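Local coordinates for MPN domain-containing protein (Archaeoglobus fulgidus, PDB 1OI0) that is a zinc-binding JAB1/MPN domain protein and probably acts as a metallopeptidase, in a family linked to proteasomal deubiquitination, at residues 8-11 with 12-16. Numbering follows the deposited sequence.
Sequences RGLL and KTILE
Thr13 reaches back one turn to the carbonyl of Gly9, and Ile14 packs against Leu10 on the same helix. Both pairs belong to the first two turns of helix 8-21, the N-terminal helix of the JAB1/MPN fold, which packs on the mixed beta-sheet.

Four consecutive i to i+4 backbone bonds build these turns. Lys12 N donates to Arg8 O at 3.0 Å, and Thr13 N to Gly9 O at 3.1 Å. Ile14 N donates to Leu10 O at 2.8 Å. Leu15 N donates to Leu11 O, the straightest of the four, with an N-H...O angle of 171°. At the start of the helix, Ser7 OG is hydrogen-bonded to Leu10 N.

Gly9 O accepts twice. The second donor is the side-chain hydroxyl of Thr13, with OG1 2.9 Å from Gly9 O. OG1 is anti to the carbonyl carbon of its own residue (chi1 -63°), which turns it back to the preceding turn. Thr13 N and OG1 approach from opposite faces of the Gly9 carbonyl plane, each tilted 29° from it. The hydroxyl of this partly exposed residue thus spends its proton on a main-chain acceptor within the helix.

The apolar contact lies on the buried side. Leu10 and Ile14 both touch Leu40 of strand 36-42, Ile14 and Leu15 touch Val97 of strand 93-98, and Leu11 touches Val120 of strand 119-120, so this one helix spans several strands. The side chain of Ile14 is about 8 Å from that of the zinc ligand His70 and about 13 Å from the zinc ion itself. Between the turns, the side chains of Leu10 and Ile14 pass at a slant, and the CD1 methyl of Ile14 rests 3.9 Å from Leu10 CG.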
loop_
_atom_site.group_PDB
_atom_site.type_symbol
_atom_site.label_atom_id
_atom_site.label_comp_id
_atom_site.label_asym_id
_atom_site.label_seq_id
_atom_site.Cartn_x
_atom_site.Cartn_y
_atom_site.Cartn_z
ATOM N N ARG A 8 -6.704 10.093 -3.520
ATOM C CA ARG A 8 -5.445 10.699 -3.930
ATOM C C ARG A 8 -4.739 11.207 -2.680
ATOM O O ARG A 8 -3.511 11.242 -2.616
ATOM C CB ARG A 8 -5.699 11.863 -4.892
ATOM C CG ARG A 8 -4.447 12.643 -5.266
ATOM C CD ARG A 8 -3.460 11.786 -6.042
ATOM N NE ARG A 8 -4.011 11.334 -7.317
ATOM C CZ ARG A 8 -3.354 10.578 -8.191
ATOM N NH1 ARG A 8 -2.115 10.181 -7.931
ATOM N NH2 ARG A 8 -3.936 10.213 -9.325
ATOM N N GLY A 9 -5.531 11.592 -1.684
ATOM C CA GLY A 9 -4.976 12.093 -0.442
ATOM C C GLY A 9 -4.184 11.036 0.298
ATOM O O GLY A 9 -3.148 11.333 0.891
ATOM N N LEU A 10 -4.672 9.799 0.271
ATOM C CA LEU A 10 -3.981 8.709 0.949
ATOM C C LEU A 10 -2.702 8.344 0.204
ATOM O O LEU A 10 -1.687 8.032 0.829
ATOM C CB LEU A 10 -4.882 7.476 1.058
ATOM C CG LEU A 10 -4.289 6.344 1.904
ATOM C CD1 LEU A 10 -4.115 6.840 3.330
ATOM C CD2 LEU A 10 -5.197 5.118 1.878
ATOM N N LEU A 11 -2.748 8.376 -1.125
ATOM C CA LEU A 11 -1.569 8.062 -1.927
ATOM C C LEU A 11 -0.466 9.068 -1.625
ATOM O O LEU A 11 0.706 8.702 -1.487
ATOM C CB LEU A 11 -1.899 8.100 -3.420
ATOM C CG LEU A 11 -2.520 6.846 -4.037
ATOM C CD1 LEU A 11 -2.816 7.097 -5.507
ATOM C CD2 LEU A 11 -1.566 5.668 -3.882
ATOM N N LYS A 12 -0.844 10.338 -1.522
ATOM C CA LYS A 12 0.123 11.382 -1.226
ATOM C C LYS A 12 0.722 11.126 0.151
ATOM O O LYS A 12 1.932 11.217 0.338
ATOM C CB LYS A 12 -0.542 12.762 -1.255
ATOM C CG LYS A 12 0.426 13.903 -0.994
ATOM C CD LYS A 12 -0.270 15.254 -1.005
ATOM C CE LYS A 12 0.724 16.378 -0.743
ATOM N NZ LYS A 12 0.056 17.707 -0.673
ATOM N N THR A 13 -0.134 10.797 1.112
ATOM C CA THR A 13 0.309 10.514 2.471
ATOM C C THR A 13 1.285 9.342 2.471
ATOM O O THR A 13 2.336 9.391 3.112
ATOM C CB THR A 13 -0.891 10.169 3.377
ATOM O OG1 THR A 13 -1.767 11.301 3.453
ATOM C CG2 THR A 13 -0.424 9.799 4.778
ATOM N N ILE A 14 0.934 8.290 1.742
ATOM C CA ILE A 14 1.777 7.104 1.664
ATOM C C ILE A 14 3.141 7.411 1.048
ATOM O O ILE A 14 4.179 7.051 1.609
ATOM C CB ILE A 14 1.087 5.988 0.844
ATOM C CG1 ILE A 14 -0.097 5.424 1.640
ATOM C CG2 ILE A 14 2.083 4.880 0.516
ATOM C CD1 ILE A 14 -1.021 4.523 0.834
ATOM N N LEU A 15 3.139 8.080 -0.099
ATOM C CA LEU A 15 4.386 8.411 -0.774
ATOM C C LEU A 15 5.278 9.334 0.051
ATOM O O LEU A 15 6.503 9.220 0.010
ATOM C CB LEU A 15 4.090 9.036 -2.138
ATOM C CG LEU A 15 3.471 8.041 -3.123
ATOM C CD1 LEU A 15 2.982 8.775 -4.348
ATOM C CD2 LEU A 15 4.494 6.975 -3.502
ATOM N N GLU A 16 4.670 10.242 0.805
ATOM C CA GLU A 16 5.448 11.153 1.638
ATOM C C GLU A 16 6.006 10.405 2.849
ATOM O O GLU A 16 7.092 10.716 3.338
ATOM C CB GLU A 16 4.582 12.330 2.088
ATOM C CG GLU A 16 4.044 13.156 0.927
ATOM C CD GLU A 16 3.252 14.365 1.381
ATOM O OE1 GLU A 16 2.382 14.211 2.262
ATOM O OE2 GLU A 16 3.491 15.469 0.848
#